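Local coordinates for protein phosphatidylinositide phosphatase SAC2 (Homo sapiens, PDB 4XUU) that dephosphorylates phosphatidylinositol 4-phosphate at the inositol 4-position and probably acts in endocytic recycling, the chain here being its hSac2 domain, a pleckstrin-homology-like part of a homodimeric enzyme, at residues Ala31-Asp36 against Thr116-Met121; Asp48-Leu53 against Ala61-Glu66; Lys97-Arg102 against Asp127-Leu132. All blocks are in the same frame, centred on the assembly; numbering follows the deposited sequence.

Contact 1 (Ala31-Asp36 against Thr116-Met121)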
loop_
_atom_site.group_PDB
_atom_site.type_symbol
_atom_site.label_atom_id
_atom_site.label_comp_id
_atom_site.label_asym_id
_atom_site.label_seq_id
_atom_site.Cartn_x
_atom_site.Cartn_y
_atom_site.Cartn_z
ATOM N N ALA A 31 14.453 -14.344 -2.485
ATOM C CA ALA A 31 15.159 -14.521 -3.745
ATOM C C ALA A 31 14.836 -13.339 -4.639
ATOM O O ALA A 31 13.665 -13.013 -4.841
ATOM C CB ALA A 31 14.744 -15.819 -4.412
ATOM N N LEU A 32 15.874 -12.689 -5.159
ATOM C CA LEU A 32 15.701 -11.517 -6.016
ATOM C C LEU A 32 16.633 -11.543 -7.230
ATOM O O LEU A 32 17.398 -12.491 -7.427
ATOM C CB LEU A 32 15.890 -10.219 -5.215
ATOM C CG LEU A 32 14.992 -9.955 -3.993
ATOM C CD1 LEU A 32 15.554 -8.832 -3.144
ATOM C CD2 LEU A 32 13.546 -9.655 -4.388
ATOM N N ILE A 33 16.541 -10.498 -8.047
ATOM C CA ILE A 33 17.353 -10.348 -9.245
ATOM C C ILE A 33 17.982 -8.961 -9.238
ATOM O O ILE A 33 17.338 -7.992 -8.843
ATOM C CB ILE A 33 16.499 -10.555 -10.525
ATOM C CG1 ILE A 33 15.976 -11.994 -10.591
ATOM C CG2 ILE A 33 17.295 -10.222 -11.795
ATOM C CD1 ILE A 33 14.839 -12.193 -11.575
ATOM N N ASP A 34 19.246 -8.886 -9.655
ATOM C CA ASP A 34 19.963 -7.625 -9.830
ATOM C C ASP A 34 19.296 -6.806 -10.932
ATOM O O ASP A 34 19.087 -7.295 -12.039
ATOM C CB ASP A 34 21.429 -7.907 -10.178
ATOM C CG ASP A 34 22.288 -6.645 -10.249
ATOM O OD1 ASP A 34 21.914 -5.596 -9.688
ATOM O OD2 ASP A 34 23.370 -6.712 -10.865
ATOM N N CYS A 35 18.962 -5.561 -10.612
ATOM C CA CYS A 35 18.188 -4.703 -11.508
ATOM C C CYS A 35 19.046 -3.706 -12.296
ATOM O O CYS A 35 18.661 -3.291 -13.391
ATOM C CB CYS A 35 17.076 -3.983 -10.731
ATOM S SG CYS A 35 16.274 -2.639 -11.632
ATOM N N ASP A 36 20.197 -3.326 -11.747
ATOM C CA ASP A 36 21.110 -2.400 -12.425
ATOM C C ASP A 36 21.874 -3.045 -13.585
ATOM O O ASP A 36 22.275 -4.210 -13.491
ATOM C CB ASP A 36 22.092 -1.770 -11.434
ATOM C CG ASP A 36 21.673 -0.370 -11.003
ATOM O OD1 ASP A 36 21.391 0.478 -11.881
ATOM O OD2 ASP A 36 21.644 -0.110 -9.782
ATOM N N THR A 116 20.551 -2.503 -6.290
ATOM C CA THR A 116 19.288 -2.290 -6.985
ATOM C C THR A 116 18.699 -3.633 -7.386
ATOM O O THR A 116 19.238 -4.333 -8.251
ATOM C CB THR A 116 19.449 -1.364 -8.198
ATOM O OG1 THR A 116 20.222 -0.216 -7.821
ATOM C CG2 THR A 116 18.090 -0.903 -8.701
ATOM N N LEU A 117 17.589 -3.982 -6.738
ATOM C CA LEU A 117 17.037 -5.322 -6.829
ATOM C C LEU A 117 15.588 -5.315 -7.290
ATOM O O LEU A 117 14.875 -4.331 -7.101
ATOM C CB LEU A 117 17.161 -6.026 -5.471
ATOM C CG LEU A 117 18.534 -5.946 -4.791
ATOM C CD1 LEU A 117 18.467 -6.403 -3.337
ATOM C CD2 LEU A 117 19.597 -6.727 -5.566
ATOM N N ARG A 118 15.162 -6.411 -7.906
ATOM C CA ARG A 118 13.760 -6.588 -8.264
ATOM C C ARG A 118 13.325 -8.024 -8.021
ATOM O O ARG A 118 14.155 -8.907 -7.792
ATOM C CB ARG A 118 13.481 -6.165 -9.717
ATOM C CG ARG A 118 14.092 -7.056 -10.789
ATOM C CD ARG A 118 13.381 -6.853 -12.109
ATOM N NE ARG A 118 14.069 -7.509 -13.221
ATOM C CZ ARG A 118 13.661 -8.630 -13.812
ATOM N NH1 ARG A 118 12.550 -9.243 -13.415
ATOM N NH2 ARG A 118 14.369 -9.142 -14.809
ATOM N N ALA A 119 12.018 -8.247 -8.065
ATOM C CA ALA A 119 11.464 -9.556 -7.778
ATOM C C ALA A 119 11.321 -10.389 -9.045
ATOM O O ALA A 119 11.003 -9.863 -10.115
ATOM C CB ALA A 119 10.129 -9.417 -7.065
ATOM N N VAL A 120 11.569 -11.690 -8.918
ATOM C CA VAL A 120 11.359 -12.631 -10.019
ATOM C C VAL A 120 9.861 -12.901 -10.178
ATOM O O VAL A 120 9.225 -13.461 -9.285
ATOM C CB VAL A 120 12.192 -13.948 -9.842
ATOM C CG1 VAL A 120 12.271 -14.380 -8.366
ATOM C CG2 VAL A 120 11.664 -15.068 -10.733
HETATM N N MSE A 121 9.306 -12.476 -11.310
HETATM C CA MSE A 121 7.856 -12.514 -11.513
HETATM C C MSE A 121 7.420 -13.308 -12.740
HETATM O O MSE A 121 8.026 -13.211 -13.809
HETATM C CB MSE A 121 7.275 -11.095 -11.557
HETATM C CG MSE A 121 7.372 -10.340 -10.231
HETATM SE SE MSE A 121 5.921 -10.699 -8.962
HETATM C CE MSE A 121 6.106 -12.636 -8.719
HETATM O O HOH W 1 22.273 -4.275 -7.543
#

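Contact 2 (Asp48-Leu53 against Ala61-Glu66)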
loop_
_atom_site.group_PDB
_atom_site.type_symbol
_atom_site.label_atom_id
_atom_site.label_comp_id
_atom_site.label_asym_id
_atom_site.label_seq_id
_atom_site.Cartn_x
_atom_site.Cartn_y
_atom_site.Cartn_z
ATOM N N ASP A 48 20.958 -13.682 -10.222
ATOM C CA ASP A 48 20.257 -14.040 -8.990
ATOM C C ASP A 48 20.899 -13.399 -7.772
ATOM O O ASP A 48 22.123 -13.321 -7.671
ATOM C CB ASP A 48 20.213 -15.559 -8.801
ATOM C CG ASP A 48 19.190 -16.239 -9.693
ATOM O OD1 ASP A 48 18.381 -15.544 -10.347
ATOM O OD2 ASP A 48 19.194 -17.487 -9.738
ATOM N N VAL A 49 20.052 -12.946 -6.853
ATOM C CA VAL A 49 20.487 -12.301 -5.616
ATOM C C VAL A 49 19.732 -12.873 -4.420
ATOM O O VAL A 49 18.506 -13.037 -4.466
ATOM C CB VAL A 49 20.279 -10.762 -5.656
ATOM C CG1 VAL A 49 20.653 -10.139 -4.323
ATOM C CG2 VAL A 49 21.092 -10.129 -6.785
ATOM N N LEU A 50 20.470 -13.187 -3.356
ATOM C CA LEU A 50 19.854 -13.600 -2.105
ATOM C C LEU A 50 19.959 -12.475 -1.073
ATOM O O LEU A 50 21.046 -11.954 -0.817
ATOM C CB LEU A 50 20.480 -14.897 -1.580
ATOM C CG LEU A 50 19.903 -15.455 -0.269
ATOM C CD1 LEU A 50 18.491 -16.037 -0.450
ATOM C CD2 LEU A 50 20.827 -16.489 0.347
ATOM N N LEU A 51 18.818 -12.101 -0.500
ATOM C CA LEU A 51 18.772 -11.094 0.552
ATOM C C LEU A 51 18.269 -11.723 1.846
ATOM O O LEU A 51 17.160 -12.270 1.886
ATOM C CB LEU A 51 17.879 -9.915 0.144
ATOM C CG LEU A 51 17.576 -8.806 1.163
ATOM C CD1 LEU A 51 18.821 -7.982 1.519
ATOM C CD2 LEU A 51 16.472 -7.894 0.643
ATOM N N LEU A 52 19.087 -11.660 2.892
ATOM C CA LEU A 52 18.699 -12.191 4.194
ATOM C C LEU A 52 18.604 -11.074 5.218
ATOM O O LEU A 52 19.369 -10.113 5.186
ATOM C CB LEU A 52 19.692 -13.257 4.683
ATOM C CG LEU A 52 20.052 -14.433 3.764
ATOM C CD1 LEU A 52 21.198 -15.251 4.361
ATOM C CD2 LEU A 52 18.848 -15.327 3.455
ATOM N N LEU A 53 17.666 -11.208 6.141
ATOM C CA LEU A 53 17.514 -10.217 7.185
ATOM C C LEU A 53 17.605 -10.860 8.567
ATOM O O LEU A 53 16.823 -11.749 8.910
ATOM C CB LEU A 53 16.198 -9.438 7.008
ATOM C CG LEU A 53 15.819 -8.412 8.079
ATOM C CD1 LEU A 53 16.855 -7.267 8.162
ATOM C CD2 LEU A 53 14.400 -7.875 7.856
ATOM N N ALA A 61 23.883 -11.540 -1.334
ATOM C CA ALA A 61 24.718 -12.482 -2.062
ATOM C C ALA A 61 24.340 -12.514 -3.537
ATOM O O ALA A 61 23.194 -12.809 -3.881
ATOM C CB ALA A 61 24.606 -13.869 -1.452
ATOM N N TYR A 62 25.301 -12.198 -4.402
ATOM C CA TYR A 62 25.113 -12.298 -5.849
ATOM C C TYR A 62 25.599 -13.658 -6.349
ATOM O O TYR A 62 26.659 -14.133 -5.940
ATOM C CB TYR A 62 25.851 -11.170 -6.580
ATOM C CG TYR A 62 25.244 -9.790 -6.407
ATOM C CD1 TYR A 62 25.378 -9.095 -5.205
ATOM C CD2 TYR A 62 24.547 -9.173 -7.450
ATOM C CE1 TYR A 62 24.830 -7.830 -5.040
ATOM C CE2 TYR A 62 23.994 -7.899 -7.296
ATOM C CZ TYR A 62 24.140 -7.238 -6.084
ATOM O OH TYR A 62 23.603 -5.984 -5.900
ATOM N N TYR A 63 24.822 -14.282 -7.228
ATOM C CA TYR A 63 25.172 -15.591 -7.778
ATOM C C TYR A 63 25.742 -15.477 -9.187
ATOM O O TYR A 63 25.330 -14.614 -9.963
ATOM C CB TYR A 63 23.951 -16.513 -7.791
ATOM C CG TYR A 63 23.589 -17.081 -6.441
ATOM C CD1 TYR A 63 22.778 -16.369 -5.555
ATOM C CD2 TYR A 63 24.054 -18.331 -6.047
ATOM C CE1 TYR A 63 22.445 -16.891 -4.310
ATOM C CE2 TYR A 63 23.726 -18.860 -4.805
ATOM C CZ TYR A 63 22.924 -18.135 -3.942
ATOM O OH TYR A 63 22.597 -18.659 -2.712
ATOM N N ASP A 64 26.687 -16.352 -9.515
ATOM C CA ASP A 64 27.194 -16.439 -10.880
ATOM C C ASP A 64 26.124 -17.033 -11.793
ATOM O O ASP A 64 25.469 -18.014 -11.435
ATOM C CB ASP A 64 28.472 -17.278 -10.948
ATOM C CG ASP A 64 29.071 -17.309 -12.341
ATOM O OD1 ASP A 64 29.317 -16.224 -12.915
ATOM O OD2 ASP A 64 29.294 -18.420 -12.864
ATOM N N ASP A 65 25.913 -16.495 -12.978
ATOM C CA ASP A 65 24.904 -17.111 -13.834
ATOM C C ASP A 65 25.230 -18.543 -14.276
ATOM O O ASP A 65 24.364 -19.407 -14.311
ATOM C CB ASP A 65 24.645 -16.247 -15.037
ATOM C CG ASP A 65 25.893 -15.742 -15.623
ATOM O OD1 ASP A 65 26.922 -16.411 -15.429
ATOM O OD2 ASP A 65 25.854 -14.679 -16.260
ATOM N N GLU A 66 26.489 -18.785 -14.612
ATOM C CA GLU A 66 26.921 -20.082 -15.094
ATOM C C GLU A 66 26.740 -21.158 -14.071
ATOM O O GLU A 66 26.277 -22.239 -14.383
ATOM C CB GLU A 66 28.386 -20.003 -15.456
ATOM C CG GLU A 66 28.645 -18.836 -16.330
ATOM C CD GLU A 66 27.541 -18.660 -17.319
ATOM O OE1 GLU A 66 27.328 -17.531 -17.770
ATOM O OE2 GLU A 66 26.879 -19.657 -17.638
#

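Contact 3 (Lys97-Arg102 against Asp127-Leu132)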
loop_
_atom_site.group_PDB
_atom_site.type_symbol
_atom_site.label_atom_id
_atom_site.label_comp_id
_atom_site.label_asym_id
_atom_site.label_seq_id
_atom_site.Cartn_x
_atom_site.Cartn_y
_atom_site.Cartn_z
ATOM N N LYS A 97 9.867 -1.197 -17.581
ATOM C CA LYS A 97 8.850 -2.237 -17.449
ATOM C C LYS A 97 8.433 -2.404 -15.994
ATOM O O LYS A 97 7.287 -2.126 -15.634
ATOM C CB LYS A 97 9.340 -3.576 -18.025
ATOM C CG LYS A 97 9.714 -3.554 -19.509
ATOM C CD LYS A 97 11.223 -3.412 -19.704
ATOM C CE LYS A 97 11.617 -3.451 -21.176
ATOM N NZ LYS A 97 11.161 -2.246 -21.934
ATOM N N PHE A 98 9.379 -2.839 -15.164
ATOM C CA PHE A 98 9.117 -3.197 -13.769
ATOM C C PHE A 98 9.681 -2.188 -12.766
ATOM O O PHE A 98 10.457 -1.301 -13.122
ATOM C CB PHE A 98 9.685 -4.593 -13.474
ATOM C CG PHE A 98 10.942 -4.914 -14.242
ATOM C CD1 PHE A 98 12.135 -4.250 -13.970
ATOM C CD2 PHE A 98 10.927 -5.869 -15.252
ATOM C CE1 PHE A 98 13.296 -4.542 -14.688
ATOM C CE2 PHE A 98 12.083 -6.166 -15.973
ATOM C CZ PHE A 98 13.270 -5.499 -15.693
ATOM N N SER A 99 9.279 -2.338 -11.508
ATOM C CA SER A 99 9.799 -1.518 -10.421
ATOM C C SER A 99 11.066 -2.143 -9.857
ATOM O O SER A 99 11.245 -3.362 -9.915
ATOM C CB SER A 99 8.759 -1.386 -9.307
ATOM O OG SER A 99 7.498 -1.006 -9.828
ATOM N N CYS A 100 11.942 -1.306 -9.314
ATOM C CA CYS A 100 13.120 -1.793 -8.613
ATOM C C CYS A 100 13.274 -1.149 -7.239
ATOM O O CYS A 100 12.752 -0.061 -6.980
ATOM C CB CYS A 100 14.381 -1.617 -9.464
ATOM S SG CYS A 100 14.355 -2.642 -10.954
HETATM N N MSE A 101 13.988 -1.851 -6.366
HETATM C CA MSE A 101 14.217 -1.430 -5.000
HETATM C C MSE A 101 15.696 -1.132 -4.813
HETATM O O MSE A 101 16.551 -1.985 -5.068
HETATM C CB MSE A 101 13.785 -2.536 -4.049
HETATM C CG MSE A 101 13.844 -2.156 -2.591
HETATM SE SE MSE A 101 13.523 -3.713 -1.484
HETATM C CE MSE A 101 13.808 -2.922 0.238
ATOM N N ARG A 102 15.989 0.080 -4.363
ATOM C CA ARG A 102 17.357 0.528 -4.195
ATOM C C ARG A 102 17.704 0.714 -2.716
ATOM O O ARG A 102 17.096 1.530 -2.022
ATOM C CB ARG A 102 17.564 1.819 -4.985
ATOM C CG ARG A 102 18.991 2.290 -5.074
ATOM C CD ARG A 102 19.151 3.240 -6.235
ATOM N NE ARG A 102 19.393 2.528 -7.486
ATOM C CZ ARG A 102 19.478 3.108 -8.682
ATOM N NH1 ARG A 102 19.328 4.423 -8.810
ATOM N NH2 ARG A 102 19.707 2.367 -9.758
ATOM N N ASP A 127 4.260 -5.306 -12.129
ATOM C CA ASP A 127 5.519 -4.581 -11.940
ATOM C C ASP A 127 6.333 -5.026 -10.718
ATOM O O ASP A 127 7.490 -4.628 -10.563
ATOM C CB ASP A 127 5.308 -3.055 -11.961
ATOM C CG ASP A 127 4.366 -2.559 -10.875
ATOM O OD1 ASP A 127 4.079 -3.304 -9.912
ATOM O OD2 ASP A 127 3.909 -1.401 -10.988
ATOM N N GLY A 128 5.726 -5.851 -9.863
ATOM C CA GLY A 128 6.404 -6.412 -8.688
ATOM C C GLY A 128 6.627 -5.438 -7.545
ATOM O O GLY A 128 7.345 -5.744 -6.595
ATOM N N LYS A 129 5.994 -4.273 -7.633
ATOM C CA LYS A 129 6.179 -3.189 -6.672
ATOM C C LYS A 129 5.717 -3.560 -5.255
ATOM O O LYS A 129 6.373 -3.198 -4.271
ATOM C CB LYS A 129 5.458 -1.934 -7.175
ATOM C CG LYS A 129 5.645 -0.680 -6.346
ATOM C CD LYS A 129 4.575 0.326 -6.726
ATOM C CE LYS A 129 4.498 1.492 -5.754
ATOM N NZ LYS A 129 3.278 2.315 -6.036
ATOM N N ASP A 130 4.600 -4.286 -5.163
ATOM C CA ASP A 130 4.046 -4.718 -3.879
ATOM C C ASP A 130 4.997 -5.641 -3.098
ATOM O O ASP A 130 5.141 -5.503 -1.877
ATOM C CB ASP A 130 2.676 -5.379 -4.076
ATOM C CG ASP A 130 1.595 -4.385 -4.508
ATOM O OD1 ASP A 130 1.798 -3.158 -4.360
ATOM O OD2 ASP A 130 0.530 -4.829 -4.995
ATOM N N THR A 131 5.641 -6.567 -3.812
ATOM C CA THR A 131 6.641 -7.468 -3.244
ATOM C C THR A 131 7.807 -6.674 -2.653
ATOM O O THR A 131 8.294 -6.990 -1.572
ATOM C CB THR A 131 7.179 -8.461 -4.311
ATOM O OG1 THR A 131 6.108 -9.269 -4.804
ATOM C CG2 THR A 131 8.252 -9.376 -3.737
ATOM N N LEU A 132 8.241 -5.644 -3.373
ATOM C CA LEU A 132 9.351 -4.806 -2.940
ATOM C C LEU A 132 8.955 -3.885 -1.781
ATOM O O LEU A 132 9.767 -3.620 -0.891
ATOM C CB LEU A 132 9.917 -4.004 -4.121
ATOM C CG LEU A 132 10.421 -4.774 -5.357
ATOM C CD1 LEU A 132 10.844 -3.812 -6.453
ATOM C CD2 LEU A 132 11.573 -5.737 -5.031
#

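Contact 1 (Ala31-Asp36 against Thr116-Met121)
A31 meets V120 through its carbonyl oxygen, which lies 4.0 Å from V120 CG1. Next comes L32, whose side chain crosses that of L117 at about a right angle, L32 CD1 lying 3.8 Å from L117 CD1, where leucine suits a buried place between strands. I33 pairs with R118 by two backbone hydrogen bonds, I33 N to R118 O at 2.9 Å and R118 N to I33 O at 2.8 Å. I33 CD1 packs 3.6 Å from V120 CB and also lies over one face of the R118 guanidinium, toward its rim, an apolar cover that a branched aliphatic side chain can provide. This antiparallel pairing joins strand 26-34 to strand 110-119, the first and seventh strands of the pleckstrin-homology-like domain; residues 31-34 and 116-119 run antiparallel but splayed, at 127°. D34 then adds a water bridge: the water donates to D34 OD1 and accepts from T116 N. C35 N donates to T116 O at 2.7 Å, while its sulfur forms the disulfide with C100. D36 OD2 accepts from T116 OG1, though the modelled length is doubtful, and the same carboxylate forms a salt bridge with R102.

Contact 2 (Asp48-Leu53 against Ala61-Glu66)
Both Y62 and Y63 hold CG anti to the carbonyl carbon (chi1 -71° and -76°), and V49 turns CG2 likewise, which sets this methyl against Y62 and places Y63 CG on the L50 side, from which the ring extends alongside the leucine. V49 CG2 lies over one face of the Y62 ring, 4.0 Å from its centroid and 27° off the normal, a CH-pi contact between side chains that point the same way. A small beta-branched residue fits here because one methyl can settle on the ring while the other, CG1, faces A61 O. Y63 works differently, presenting its edge: D48 O and L50 CB both lie near the plane of the ring. Y63 CE1 is 3.9 Å from L50 CB, and the hydroxyl OH is 4.1 Å from L50 CD2, so the leucine runs alongside the aromatic. An alanine at Y63 would probably leave L50 without this flank and open a gap beside it.

The backbones carry the rest of this antiparallel hairpin of strands 48-54 and 57-63. Y63 N donates to D48 O at 2.9 Å, and L50 and A61 form a hydrogen-bonded pair, with L50 N to A61 O at 2.8 Å and A61 N to L50 O at 2.9 Å. L12 of the second subunit packs against L50; on the face that carries V49 and Y62, the Y62 hydroxyl is hydrogen-bonded to H115 ND1. Side chains therefore meet across the hairpin through carbon and aromatic surface, and the polar bonding between the two strands is left to the main chain.

Contact 3 (Lys97-Arg102 against Asp127-Leu132)
S99 and D127 meet where strand 99-107 begins beside the first turn of helix 129-145, the helix that follows the seventh strand of this pleckstrin-homology-like domain. S99 N donates to D127 O at 3.1 Å, a nearly straight bond (167°) in the carbonyl plane and on a lone pair. The small S99 side chain fits against the helix start, its OG packing 3.5 Å from K129 CB and 3.6 Å from D127 CG.

D127 has a second task. Its CG sits between the backbone N and the carbonyl carbon, and OD1 accepts from K129 N at 3.1 Å, approached from above the carboxylate plane. That bond closes an Asx turn just as the helix starts, and aspartate, with its short acceptor side chain, is well suited to it. G128, between the two, holds the N-cap position with a positive phi that favours glycine.

One turn on, L132 points toward the strand. Its CD1 lies 3.5 Å from S99 O and 4.0 Å from CB of M101, a selenomethionine, so a branched apolar end covers the strand backbone as well as a side chain. Farther out, the extended M101 chain brings SE to 3.8 Å from L132 O, and M101 also packs on I135, A136 and L139 of the same helix. A C-terminal helix laid with its apolar side against the strands in this way is typical of the pleckstrin-homology fold.

How the contacts relate
All three contacts belong to one sheet system. Contacts 1 and 2, with centres about 10 Å apart, share the seam between strands 26-34 and 48-54, where L32 N probably donates to V49 O at 2.7 Å; D34 also packs on V49 and Y62. Contact 1 lies about 8 Å from contact 3, centre to centre, tied to it by the C35-C100 disulfide, by a probable hydrogen bond from M101 N to L117 O at 2.7 Å, and by the cation-pi pair of R118 with F98. Contacts 2 and 3 do not touch: their centres are about 17 Å apart, and contact 1, which touches both, stands between them in the sheet. No phosphatase active site or ligand lies among these contacts.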